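Local atomic coordinates of riboflavin kinase, putative (Trypanosoma brucei, PDB entry 3BNW), a protein that probably phosphorylates riboflavin with ATP to make the flavin cofactor FMN. Residues Phe19-Val24 against Gly113-Ile118. Residues are numbered along the deposited sequence; the frame is centred on the assembly and turned at random.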
ATOM      1  N   PHE A  19      -5.004   8.246   3.652  1.00 24.22           N
ATOM      2  CA  PHE A  19      -5.520   6.989   4.170  1.00 24.09           C
ATOM      3  C   PHE A  19      -6.404   6.363   3.095  1.00 24.06           C
ATOM      4  O   PHE A  19      -7.103   7.075   2.372  1.00 23.84           O
ATOM      5  CB  PHE A  19      -6.325   7.262   5.444  1.00 23.84           C
ATOM      6  CG  PHE A  19      -7.043   6.058   5.989  1.00 23.75           C
ATOM      7  CD1 PHE A  19      -8.411   5.903   5.796  1.00 23.65           C
ATOM      8  CD2 PHE A  19      -6.354   5.087   6.706  1.00 22.85           C
ATOM      9  CE1 PHE A  19      -9.080   4.796   6.303  1.00 23.68           C
ATOM     10  CE2 PHE A  19      -7.011   3.980   7.215  1.00 23.25           C
ATOM     11  CZ  PHE A  19      -8.378   3.833   7.012  1.00 23.54           C
ATOM     12  N   LEU A  20      -6.364   5.040   2.986  1.00 24.19           N
ATOM     13  CA  LEU A  20      -7.166   4.331   1.995  1.00 24.22           C
ATOM     14  C   LEU A  20      -7.678   3.033   2.581  1.00 23.91           C
ATOM     15  O   LEU A  20      -6.907   2.259   3.152  1.00 24.39           O
ATOM     16  CB  LEU A  20      -6.340   4.065   0.730  1.00 24.21           C
ATOM     17  CG  LEU A  20      -7.028   3.402  -0.474  1.00 24.43           C
ATOM     18  CD1 LEU A  20      -8.319   4.111  -0.864  1.00 23.86           C
ATOM     19  CD2 LEU A  20      -6.068   3.346  -1.675  1.00 24.74           C
ATOM     20  N   ARG A  21      -8.982   2.806   2.458  1.00 23.67           N
ATOM     21  CA  ARG A  21      -9.609   1.574   2.943  1.00 23.48           C
ATOM     22  C   ARG A  21     -10.384   0.939   1.797  1.00 23.50           C
ATOM     23  O   ARG A  21     -11.153   1.619   1.119  1.00 23.67           O
ATOM     24  CB  ARG A  21     -10.554   1.865   4.117  1.00 23.37           C
ATOM     25  CG  ARG A  21     -11.302   0.629   4.644  1.00 23.61           C
ATOM     26  CD  ARG A  21     -12.191   0.948   5.849  1.00 23.13           C
ATOM     27  NE  ARG A  21     -13.174   2.001   5.560  1.00 22.25           N
ATOM     28  CZ  ARG A  21     -13.190   3.219   6.105  1.00 21.61           C
ATOM     29  NH1 ARG A  21     -12.284   3.585   7.006  1.00 21.62           N
ATOM     30  NH2 ARG A  21     -14.135   4.083   5.754  1.00 21.65           N
ATOM     31  N   GLY A  22     -10.179  -0.358   1.586  1.00 23.30           N
ATOM     32  CA  GLY A  22     -10.872  -1.082   0.523  1.00 23.38           C
ATOM     33  C   GLY A  22     -10.648  -2.579   0.611  1.00 23.52           C
ATOM     34  O   GLY A  22      -9.753  -3.032   1.316  1.00 23.62           O
ATOM     35  N   LYS A  23     -11.465  -3.343  -0.111  1.00 23.78           N
ATOM     36  CA  LYS A  23     -11.354  -4.802  -0.126  1.00 24.13           C
ATOM     37  C   LYS A  23     -10.249  -5.308  -1.064  1.00 24.15           C
ATOM     38  O   LYS A  23      -9.956  -4.694  -2.091  1.00 23.87           O
ATOM     39  CB  LYS A  23     -12.694  -5.441  -0.510  1.00 24.17           C
ATOM     40  CG  LYS A  23     -13.798  -5.197   0.506  1.00 24.36           C
ATOM     41  CD  LYS A  23     -14.786  -6.345   0.566  1.00 24.41           C
ATOM     42  CE  LYS A  23     -15.990  -5.983   1.426  1.00 24.63           C
ATOM     43  NZ  LYS A  23     -16.797  -7.175   1.807  1.00 25.18           N
ATOM     44  N   VAL A  24      -9.644  -6.433  -0.688  1.00 24.36           N
ATOM     45  CA  VAL A  24      -8.630  -7.087  -1.508  1.00 24.81           C
ATOM     46  C   VAL A  24      -9.323  -7.885  -2.615  1.00 25.09           C
ATOM     47  O   VAL A  24     -10.128  -8.780  -2.327  1.00 25.74           O
ATOM     48  CB  VAL A  24      -7.736  -8.032  -0.666  1.00 24.84           C
ATOM     49  CG1 VAL A  24      -6.663  -8.681  -1.536  1.00 24.09           C
ATOM     50  CG2 VAL A  24      -7.097  -7.272   0.496  1.00 24.74           C
ATOM     51  N   GLY A 113     -10.874 -10.597  -0.490  1.00 26.38           N
ATOM     52  CA  GLY A 113     -12.138 -10.297   0.186  1.00 25.87           C
ATOM     53  C   GLY A 113     -11.957  -9.745   1.590  1.00 25.10           C
ATOM     54  O   GLY A 113     -12.938  -9.469   2.277  1.00 25.32           O
ATOM     55  N   ALA A 114     -10.704  -9.595   2.018  1.00 24.22           N
ATOM     56  CA  ALA A 114     -10.385  -8.991   3.302  1.00 23.49           C
ATOM     57  C   ALA A 114     -10.305  -7.488   3.130  1.00 23.10           C
ATOM     58  O   ALA A 114      -9.935  -7.000   2.061  1.00 23.15           O
ATOM     59  CB  ALA A 114      -9.064  -9.523   3.827  1.00 23.37           C
ATOM     60  N   VAL A 115     -10.654  -6.753   4.179  1.00 22.57           N
ATOM     61  CA  VAL A 115     -10.531  -5.304   4.149  1.00 22.13           C
ATOM     62  C   VAL A 115      -9.088  -4.931   4.471  1.00 21.87           C
ATOM     63  O   VAL A 115      -8.520  -5.364   5.468  1.00 21.49           O
ATOM     64  CB  VAL A 115     -11.503  -4.612   5.137  1.00 22.19           C
ATOM     65  CG1 VAL A 115     -11.356  -3.095   5.052  1.00 21.35           C
ATOM     66  CG2 VAL A 115     -12.942  -5.021   4.845  1.00 21.20           C
ATOM     67  N   VAL A 116      -8.488  -4.141   3.599  1.00 22.20           N
ATOM     68  CA  VAL A 116      -7.151  -3.637   3.839  1.00 22.73           C
ATOM     69  C   VAL A 116      -7.242  -2.140   4.090  1.00 22.76           C
ATOM     70  O   VAL A 116      -7.976  -1.425   3.407  1.00 23.08           O
ATOM     71  CB  VAL A 116      -6.185  -3.940   2.662  1.00 22.67           C
ATOM     72  CG1 VAL A 116      -6.708  -3.356   1.363  1.00 23.02           C
ATOM     73  CG2 VAL A 116      -4.802  -3.394   2.964  1.00 23.18           C
ATOM     74  N   LYS A 117      -6.507  -1.679   5.093  1.00 22.70           N
ATOM     75  CA  LYS A 117      -6.428  -0.272   5.408  1.00 22.91           C
ATOM     76  C   LYS A 117      -4.971   0.118   5.301  1.00 22.68           C
ATOM     77  O   LYS A 117      -4.119  -0.574   5.846  1.00 22.80           O
ATOM     78  CB  LYS A 117      -6.945  -0.025   6.829  1.00 23.16           C
ATOM     79  CG  LYS A 117      -8.393  -0.434   7.047  1.00 22.96           C
ATOM     80  CD  LYS A 117      -8.788  -0.328   8.512  1.00 23.09           C
ATOM     81  CE  LYS A 117     -10.045  -1.144   8.821  1.00 22.55           C
ATOM     82  NZ  LYS A 117     -10.392  -1.120  10.270  1.00 22.27           N
ATOM     83  N   ILE A 118      -4.675   1.199   4.586  1.00 22.88           N
ATOM     84  CA  ILE A 118      -3.293   1.668   4.474  1.00 23.30           C
ATOM     85  C   ILE A 118      -3.179   3.170   4.714  1.00 23.52           C
ATOM     86  O   ILE A 118      -4.076   3.934   4.359  1.00 23.70           O
ATOM     87  CB  ILE A 118      -2.635   1.289   3.107  1.00 23.09           C
ATOM     88  CG1 ILE A 118      -3.430   1.844   1.925  1.00 23.88           C
ATOM     89  CG2 ILE A 118      -2.504  -0.229   2.971  1.00 22.77           C
ATOM     90  CD1 ILE A 118      -2.663   1.826   0.608  1.00 23.82           C
TER
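Leu-20 and Ile-118 form a hydrogen-bonded pair where strand 18-25 runs antiparallel to strand 115-126. The two strands are neighbours in the curled antiparallel sheet of this riboflavin kinase, consistent with the small beta-barrel of the family. Gly-22 and Val-116 make the next such pair. Val-24 N donates to Ala-114 O and Gly-113 N to Val-24 O, which carries the pairing into the segment before strand 115-126.

Arg-21 pairs with Lys-117 in a non-hydrogen-bonded pair and lies beside both it and Val-115, all three side chains pointing the same way. Its CB leads to a CG anti to the backbone N (chi1 177°). This CG lies 3.7 Å from Val-115 CG1 and 3.9 Å from Lys-117 CG. The chain runs straight to CD, then bends at chi3 (57°), which sets NE; NE is itself hydrogen-bonded. Beyond the bend, NH1 comes to the edge of the Phe-19 ring, in its plane, and NH2 donates a hydrogen bond to Thr-171 O. Lys-117 NZ hydrogen-bonds instead to Phe-165 O, with 6.0 Å between it and Arg-21 NH1. Phe-19 lies alongside Lys-117, its CE2 4.0 Å from Lys-117 CB.

On the other face, Leu-20 CB meets Ile-118 CG1 at 3.9 Å, while helix 46-52 covers Leu-20 with Val-48 and Leu-52. Val-24 and Val-116 cross at about a right angle, with Val-24 CG2 4.0 Å from Val-116 CG1.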